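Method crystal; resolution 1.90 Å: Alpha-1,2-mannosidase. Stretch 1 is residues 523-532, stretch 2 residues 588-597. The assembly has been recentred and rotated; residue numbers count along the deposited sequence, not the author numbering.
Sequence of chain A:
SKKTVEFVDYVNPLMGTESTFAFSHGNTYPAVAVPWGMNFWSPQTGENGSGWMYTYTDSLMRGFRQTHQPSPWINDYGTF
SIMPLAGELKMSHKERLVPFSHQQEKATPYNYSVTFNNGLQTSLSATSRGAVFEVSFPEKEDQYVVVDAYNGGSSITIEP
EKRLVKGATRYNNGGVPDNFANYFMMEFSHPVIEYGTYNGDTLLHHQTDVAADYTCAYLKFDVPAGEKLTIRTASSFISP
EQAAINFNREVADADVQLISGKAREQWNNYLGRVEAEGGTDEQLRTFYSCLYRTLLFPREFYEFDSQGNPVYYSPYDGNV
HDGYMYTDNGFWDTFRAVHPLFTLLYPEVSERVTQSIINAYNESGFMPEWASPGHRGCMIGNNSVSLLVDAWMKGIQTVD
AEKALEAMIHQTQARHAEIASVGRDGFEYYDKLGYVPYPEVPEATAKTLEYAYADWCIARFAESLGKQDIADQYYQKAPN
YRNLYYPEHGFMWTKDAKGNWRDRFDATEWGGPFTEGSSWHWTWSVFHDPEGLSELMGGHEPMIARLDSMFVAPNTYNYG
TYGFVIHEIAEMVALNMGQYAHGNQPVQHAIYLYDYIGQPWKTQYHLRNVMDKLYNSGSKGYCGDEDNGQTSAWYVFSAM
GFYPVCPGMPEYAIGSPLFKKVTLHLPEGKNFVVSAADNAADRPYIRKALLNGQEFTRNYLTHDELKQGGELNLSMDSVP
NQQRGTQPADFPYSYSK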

ATOM      1  N   THR A 523      -8.555  -2.381 -18.890  1.00 11.11           N
ATOM      2  CA  THR A 523      -7.752  -2.863 -20.015  1.00 11.35           C
ATOM      3  C   THR A 523      -8.148  -4.292 -20.424  1.00 11.27           C
ATOM      4  O   THR A 523      -7.979  -4.677 -21.576  1.00 10.96           O
ATOM      5  CB  THR A 523      -6.244  -2.743 -19.708  1.00 11.43           C
ATOM      6  OG1 THR A 523      -5.905  -1.351 -19.647  1.00 11.02           O
ATOM      7  CG2 THR A 523      -5.375  -3.424 -20.805  1.00 11.78           C
ATOM      8  N   TRP A 524      -8.715  -5.058 -19.496  1.00 10.81           N
ATOM      9  CA  TRP A 524      -9.127  -6.439 -19.788  1.00 10.76           C
ATOM     10  C   TRP A 524     -10.518  -6.570 -20.390  1.00 10.44           C
ATOM     11  O   TRP A 524     -10.960  -7.674 -20.723  1.00 10.69           O
ATOM     12  CB  TRP A 524      -9.048  -7.283 -18.508  1.00 11.01           C
ATOM     13  CG  TRP A 524      -7.647  -7.279 -17.983  1.00 10.91           C
ATOM     14  CD1 TRP A 524      -7.153  -6.512 -16.958  1.00 11.83           C
ATOM     15  CD2 TRP A 524      -6.540  -8.028 -18.495  1.00 12.22           C
ATOM     16  NE1 TRP A 524      -5.809  -6.760 -16.797  1.00 11.97           N
ATOM     17  CE2 TRP A 524      -5.408  -7.682 -17.724  1.00 11.66           C
ATOM     18  CE3 TRP A 524      -6.398  -8.968 -19.519  1.00 12.72           C
ATOM     19  CZ2 TRP A 524      -4.154  -8.243 -17.940  1.00 12.52           C
ATOM     20  CZ3 TRP A 524      -5.138  -9.522 -19.743  1.00 14.88           C
ATOM     21  CH2 TRP A 524      -4.035  -9.159 -18.946  1.00 14.29           C
ATOM     22  N   SER A 525     -11.223  -5.451 -20.516  1.00 10.27           N
ATOM     23  CA  SER A 525     -12.626  -5.490 -20.932  1.00 10.95           C
ATOM     24  C   SER A 525     -12.766  -5.666 -22.446  1.00 11.23           C
ATOM     25  O   SER A 525     -13.311  -4.794 -23.149  1.00 11.59           O
ATOM     26  CB  SER A 525     -13.372  -4.227 -20.457  1.00 10.97           C
ATOM     27  OG  SER A 525     -14.767  -4.371 -20.631  1.00 10.49           O
ATOM     28  N   VAL A 526     -12.268  -6.799 -22.942  1.00 10.64           N
ATOM     29  CA  VAL A 526     -12.357  -7.123 -24.363  1.00 11.58           C
ATOM     30  C   VAL A 526     -12.695  -8.611 -24.474  1.00 11.77           C
ATOM     31  O   VAL A 526     -11.916  -9.402 -24.988  1.00 13.12           O
ATOM     32  CB  VAL A 526     -11.027  -6.817 -25.101  1.00 11.25           C
ATOM     33  CG1 VAL A 526     -11.214  -6.882 -26.635  1.00 10.58           C
ATOM     34  CG2 VAL A 526     -10.509  -5.429 -24.701  1.00 11.13           C
ATOM     35  N   PHE A 527     -13.854  -9.000 -23.983  1.00 11.58           N
ATOM     36  CA  PHE A 527     -14.149 -10.425 -23.945  1.00 11.65           C
ATOM     37  C   PHE A 527     -14.634 -11.003 -25.272  1.00 10.56           C
ATOM     38  O   PHE A 527     -14.668 -12.207 -25.421  1.00  9.85           O
ATOM     39  CB  PHE A 527     -15.096 -10.782 -22.794  1.00 13.23           C
ATOM     40  CG  PHE A 527     -15.881  -9.626 -22.281  1.00 14.29           C
ATOM     41  CD1 PHE A 527     -17.110  -9.314 -22.840  1.00 17.41           C
ATOM     42  CD2 PHE A 527     -15.394  -8.855 -21.245  1.00 17.02           C
ATOM     43  CE1 PHE A 527     -17.840  -8.244 -22.368  1.00 17.27           C
ATOM     44  CE2 PHE A 527     -16.132  -7.761 -20.759  1.00 18.67           C
ATOM     45  CZ  PHE A 527     -17.353  -7.471 -21.330  1.00 15.04           C
ATOM     46  N   HIS A 528     -14.998 -10.147 -26.222  1.00  9.83           N
ATOM     47  CA  HIS A 528     -15.305 -10.612 -27.575  1.00  9.82           C
ATOM     48  C   HIS A 528     -14.041 -10.787 -28.429  1.00  9.59           C
ATOM     49  O   HIS A 528     -14.104 -11.297 -29.563  1.00  8.90           O
ATOM     50  CB  HIS A 528     -16.306  -9.671 -28.262  1.00  9.60           C
ATOM     51  CG  HIS A 528     -15.802  -8.272 -28.450  1.00 10.03           C
ATOM     52  ND1 HIS A 528     -15.545  -7.418 -27.397  1.00  9.68           N
ATOM     53  CD2 HIS A 528     -15.538  -7.566 -29.580  1.00  9.29           C
ATOM     54  CE1 HIS A 528     -15.130  -6.253 -27.866  1.00 10.45           C
ATOM     55  NE2 HIS A 528     -15.107  -6.319 -29.191  1.00  9.94           N
ATOM     56  N   ASP A 529     -12.884 -10.396 -27.894  1.00  9.36           N
ATOM     57  CA  ASP A 529     -11.649 -10.481 -28.684  1.00  9.13           C
ATOM     58  C   ASP A 529     -10.363 -10.627 -27.847  1.00  9.54           C
ATOM     59  O   ASP A 529      -9.459  -9.808 -27.948  1.00  9.67           O
ATOM     60  CB  ASP A 529     -11.540  -9.250 -29.599  1.00  9.10           C
ATOM     61  CG  ASP A 529     -10.651  -9.493 -30.809  1.00 10.06           C
ATOM     62  OD1 ASP A 529     -10.140 -10.632 -30.974  1.00  7.51           O
ATOM     63  OD2 ASP A 529     -10.470  -8.543 -31.608  1.00 11.15           O
ATOM     64  N   PRO A 530     -10.273 -11.677 -27.017  1.00  9.22           N
ATOM     65  CA  PRO A 530      -9.033 -11.858 -26.265  1.00  9.75           C
ATOM     66  C   PRO A 530      -7.792 -11.918 -27.176  1.00  9.94           C
ATOM     67  O   PRO A 530      -6.740 -11.412 -26.799  1.00  9.75           O
ATOM     68  CB  PRO A 530      -9.250 -13.195 -25.551  1.00  9.62           C
ATOM     69  CG  PRO A 530     -10.754 -13.281 -25.378  1.00 10.18           C
ATOM     70  CD  PRO A 530     -11.292 -12.682 -26.674  1.00  9.64           C
ATOM     71  N   GLU A 531      -7.907 -12.536 -28.356  1.00  9.45           N
ATOM     72  CA  GLU A 531      -6.758 -12.623 -29.251  1.00 10.56           C
ATOM     73  C   GLU A 531      -6.349 -11.223 -29.717  1.00 10.67           C
ATOM     74  O   GLU A 531      -5.160 -10.903 -29.780  1.00 11.43           O
ATOM     75  CB  GLU A 531      -7.054 -13.543 -30.448  1.00 10.13           C
ATOM     76  CG  GLU A 531      -5.899 -13.704 -31.435  1.00 12.54           C
ATOM     77  CD  GLU A 531      -4.662 -14.384 -30.829  1.00 14.48           C
ATOM     78  OE1 GLU A 531      -4.786 -15.161 -29.849  1.00 14.64           O
ATOM     79  OE2 GLU A 531      -3.556 -14.143 -31.356  1.00 14.83           O
ATOM     80  N   GLY A 532      -7.327 -10.381 -30.038  1.00 10.40           N
ATOM     81  CA  GLY A 532      -7.007  -9.010 -30.439  1.00 10.95           C
ATOM     82  C   GLY A 532      -6.393  -8.216 -29.292  1.00 11.55           C
ATOM     83  O   GLY A 532      -5.531  -7.362 -29.503  1.00 11.47           O
ATOM     84  N   GLN A 588     -13.948  -9.717 -14.110  1.00 13.03           N
ATOM     85  CA  GLN A 588     -14.611 -10.958 -13.649  1.00 14.40           C
ATOM     86  C   GLN A 588     -14.240 -12.186 -14.508  1.00 13.70           C
ATOM     87  O   GLN A 588     -14.139 -13.296 -14.006  1.00 14.06           O
ATOM     88  CB  GLN A 588     -16.136 -10.796 -13.630  1.00 14.70           C
ATOM     89  CG  GLN A 588     -16.640  -9.968 -12.452  1.00 17.59           C
ATOM     90  CD  GLN A 588     -18.148  -9.706 -12.503  1.00 18.59           C
ATOM     91  OE1 GLN A 588     -18.862 -10.251 -13.357  1.00 18.68           O
ATOM     92  NE2 GLN A 588     -18.633  -8.882 -11.579  1.00 17.25           N
ATOM     93  N   HIS A 589     -14.052 -11.971 -15.802  1.00 13.15           N
ATOM     94  CA  HIS A 589     -13.725 -13.055 -16.737  1.00 12.82           C
ATOM     95  C   HIS A 589     -12.225 -13.342 -16.823  1.00 12.44           C
ATOM     96  O   HIS A 589     -11.817 -14.319 -17.439  1.00 12.14           O
ATOM     97  CB  HIS A 589     -14.194 -12.668 -18.134  1.00 12.68           C
ATOM     98  CG  HIS A 589     -13.353 -11.597 -18.758  1.00 13.21           C
ATOM     99  ND1 HIS A 589     -13.375 -10.289 -18.328  1.00 16.38           N
ATOM    100  CD2 HIS A 589     -12.433 -11.651 -19.749  1.00 13.04           C
ATOM    101  CE1 HIS A 589     -12.516  -9.575 -19.039  1.00 14.49           C
ATOM    102  NE2 HIS A 589     -11.929 -10.381 -19.906  1.00 14.80           N
ATOM    103  N   ALA A 590     -11.396 -12.496 -16.210  1.00 11.93           N
ATOM    104  CA  ALA A 590      -9.969 -12.486 -16.572  1.00 11.44           C
ATOM    105  C   ALA A 590      -9.215 -13.774 -16.232  1.00 10.95           C
ATOM    106  O   ALA A 590      -8.312 -14.180 -16.963  1.00  9.91           O
ATOM    107  CB  ALA A 590      -9.264 -11.262 -15.980  1.00 10.89           C
ATOM    108  N   ILE A 591      -9.571 -14.426 -15.130  1.00 10.79           N
ATOM    109  CA  ILE A 591      -8.901 -15.683 -14.797  1.00 11.66           C
ATOM    110  C   ILE A 591      -9.031 -16.724 -15.909  1.00 11.34           C
ATOM    111  O   ILE A 591      -8.153 -17.576 -16.073  1.00 11.93           O
ATOM    112  CB  ILE A 591      -9.406 -16.290 -13.477  1.00 12.04           C
ATOM    113  CG1 ILE A 591      -8.827 -15.504 -12.317  1.00 14.23           C
ATOM    114  CG2 ILE A 591      -8.923 -17.730 -13.354  1.00 14.30           C
ATOM    115  CD1 ILE A 591      -9.210 -16.072 -10.932  1.00 15.02           C
ATOM    116  N   TYR A 592     -10.104 -16.633 -16.696  1.00 10.52           N
ATOM    117  CA  TYR A 592     -10.338 -17.619 -17.752  1.00 10.03           C
ATOM    118  C   TYR A 592      -9.547 -17.312 -19.011  1.00 10.31           C
ATOM    119  O   TYR A 592      -9.558 -18.116 -19.944  1.00 10.64           O
ATOM    120  CB  TYR A 592     -11.832 -17.718 -18.100  1.00  9.11           C
ATOM    121  CG  TYR A 592     -12.637 -18.430 -17.025  1.00  8.92           C
ATOM    122  CD1 TYR A 592     -12.761 -19.822 -17.033  1.00  8.27           C
ATOM    123  CD2 TYR A 592     -13.236 -17.718 -15.992  1.00  9.63           C
ATOM    124  CE1 TYR A 592     -13.475 -20.491 -16.047  1.00  8.66           C
ATOM    125  CE2 TYR A 592     -13.949 -18.377 -14.981  1.00  8.36           C
ATOM    126  CZ  TYR A 592     -14.053 -19.769 -15.021  1.00  9.87           C
ATOM    127  OH  TYR A 592     -14.768 -20.437 -14.044  1.00  9.47           O
ATOM    128  N   LEU A 593      -8.868 -16.169 -19.055  1.00 10.06           N
ATOM    129  CA  LEU A 593      -8.192 -15.759 -20.300  1.00 10.86           C
ATOM    130  C   LEU A 593      -7.001 -16.661 -20.641  1.00 11.12           C
ATOM    131  O   LEU A 593      -6.607 -16.759 -21.795  1.00 11.40           O
ATOM    132  CB  LEU A 593      -7.787 -14.280 -20.257  1.00 10.93           C
ATOM    133  CG  LEU A 593      -8.951 -13.281 -20.341  1.00 12.22           C
ATOM    134  CD1 LEU A 593      -8.479 -11.831 -20.084  1.00 11.92           C
ATOM    135  CD2 LEU A 593      -9.618 -13.372 -21.687  1.00 12.39           C
ATOM    136  N   TYR A 594      -6.424 -17.329 -19.648  1.00 11.50           N
ATOM    137  CA  TYR A 594      -5.345 -18.272 -19.949  1.00 11.61           C
ATOM    138  C   TYR A 594      -5.801 -19.370 -20.917  1.00 11.63           C
ATOM    139  O   TYR A 594      -4.967 -19.945 -21.602  1.00 12.22           O
ATOM    140  CB  TYR A 594      -4.797 -18.928 -18.706  1.00 11.54           C
ATOM    141  CG  TYR A 594      -4.123 -18.010 -17.691  1.00 12.55           C
ATOM    142  CD1 TYR A 594      -2.814 -17.564 -17.878  1.00 13.52           C
ATOM    143  CD2 TYR A 594      -4.770 -17.665 -16.514  1.00 12.85           C
ATOM    144  CE1 TYR A 594      -2.179 -16.775 -16.923  1.00 12.68           C
ATOM    145  CE2 TYR A 594      -4.151 -16.856 -15.551  1.00 13.87           C
ATOM    146  CZ  TYR A 594      -2.863 -16.419 -15.763  1.00 15.68           C
ATOM    147  OH  TYR A 594      -2.251 -15.636 -14.804  1.00 15.26           O
ATOM    148  N   ASP A 595      -7.105 -19.652 -20.955  1.00 10.98           N
ATOM    149  CA  ASP A 595      -7.689 -20.664 -21.865  1.00 10.50           C
ATOM    150  C   ASP A 595      -7.539 -20.289 -23.330  1.00 10.84           C
ATOM    151  O   ASP A 595      -7.640 -21.151 -24.211  1.00 10.36           O
ATOM    152  CB  ASP A 595      -9.193 -20.833 -21.622  1.00 10.15           C
ATOM    153  CG  ASP A 595      -9.532 -21.743 -20.436  1.00 10.46           C
ATOM    154  OD1 ASP A 595      -8.659 -22.466 -19.922  1.00 10.02           O
ATOM    155  OD2 ASP A 595     -10.725 -21.759 -20.037  1.00 10.19           O
ATOM    156  N   TYR A 596      -7.346 -18.996 -23.592  1.00 11.08           N
ATOM    157  CA  TYR A 596      -7.323 -18.449 -24.953  1.00 10.74           C
ATOM    158  C   TYR A 596      -5.905 -18.296 -25.500  1.00 10.82           C
ATOM    159  O   TYR A 596      -5.706 -18.041 -26.695  1.00  9.75           O
ATOM    160  CB  TYR A 596      -8.025 -17.071 -24.982  1.00 11.07           C
ATOM    161  CG  TYR A 596      -9.504 -17.139 -24.657  1.00 10.78           C
ATOM    162  CD1 TYR A 596     -10.467 -16.931 -25.650  1.00  8.97           C
ATOM    163  CD2 TYR A 596      -9.935 -17.428 -23.367  1.00  8.09           C
ATOM    164  CE1 TYR A 596     -11.826 -17.011 -25.361  1.00  9.26           C
ATOM    165  CE2 TYR A 596     -11.291 -17.516 -23.063  1.00 10.24           C
ATOM    166  CZ  TYR A 596     -12.230 -17.306 -24.070  1.00  9.42           C
ATOM    167  OH  TYR A 596     -13.565 -17.411 -23.760  1.00 11.98           O
ATOM    168  N   ILE A 597      -4.918 -18.423 -24.618  1.00 10.95           N
ATOM    169  CA  ILE A 597      -3.553 -18.110 -24.988  1.00 11.57           C
ATOM    170  C   ILE A 597      -2.588 -19.213 -24.568  1.00 11.86           C
ATOM    171  O   ILE A 597      -1.399 -18.963 -24.412  1.00 12.20           O
ATOM    172  CB  ILE A 597      -3.119 -16.739 -24.397  1.00 11.39           C
ATOM    173  CG1 ILE A 597      -3.150 -16.767 -22.873  1.00 12.33           C
ATOM    174  CG2 ILE A 597      -4.055 -15.658 -24.866  1.00 11.03           C
ATOM    175  CD1 ILE A 597      -3.108 -15.391 -22.247  1.00 13.05           C
TER
HETATM  176  O   HOH W   1     -10.290  -9.947 -22.387  1.00 29.43           O
HETATM  177  O   HOH W   2      -6.568 -17.164 -29.084  1.00 16.11           O

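Two irregular, largely buried stretches of one chain meet through a compact run of aromatic and apolar side chains, with water at two points where polar groups face each other and 394 Å² of surface buried in total. The backbones keep apart: Trp 524 CA lies 6.9 Å from Ala 590 CA, Phe 527 CA lies 7.7 Å from His 589 CA, and Pro 530 CA lies 6.9 Å from Tyr 596 CA, so side chains fill the gap. Stretch 1 is loop as far as Asp 529, with a type I turn from Val 526 to Asp 529 closed by Asp 529 N to Val 526 O (3.2 Å). Asp 529 then caps the helix that begins at Pro 530, its OD1 accepting from Gly 532 N at 3.0 Å. Stretch 2 turns through several i to i+3 backbone bonds, such as Leu 593 N to Ala 590 O (2.9 Å) and Tyr 596 N to Leu 593 O (3.0 Å). His 589, Leu 593 and Tyr 596 all point their CA-to-CB bonds toward stretch 1.

At one end, the edge of Phe 527 is directed at the face of His 589, with centroids 5.2 Å apart and planes at 76°; Phe 527 CD2 lies 3.7 Å from His 589 CE1. Such a geometry sets the slightly positive C-H rim of one ring against the pi cloud of the other. The imidazole edge meets the backbone of stretch 1, where Trp 524 O lies 3.0 Å from both CE1 and NE2 of His 589. That carbonyl also accepts from Val 526 N at 2.7 Å within its own loop. Water 1 joins the polar side of this site, 3.0 Å from His 589 NE2 and donating a weak hydrogen bond to Val 526 O at 3.1 Å.

In the middle, Leu 593 reaches two residues of stretch 1 with its two methyls: CD1 lies 3.6 Å from Trp 524 CE3, approaching the indole obliquely, and CD2 lies 3.9 Å from Pro 530 CG. Both are plain apolar contacts that exclude solvent. The same Pro 530 CG sits over the face of Tyr 596, 4.1 Å from the ring centroid and 27° off the normal, a CH-pi contact in which an aliphatic C-H of the pyrrolidine meets the aromatic electrons; its nearest ring atom is Tyr 596 CD1 at 3.7 Å. Beyond the proline, Glu 531 OE1 and Tyr 596 O are both acceptors, 4.4 Å apart. Water 2 reconciles them by donating to Glu 531 OE1 at 2.8 Å and to Tyr 596 O at 2.7 Å.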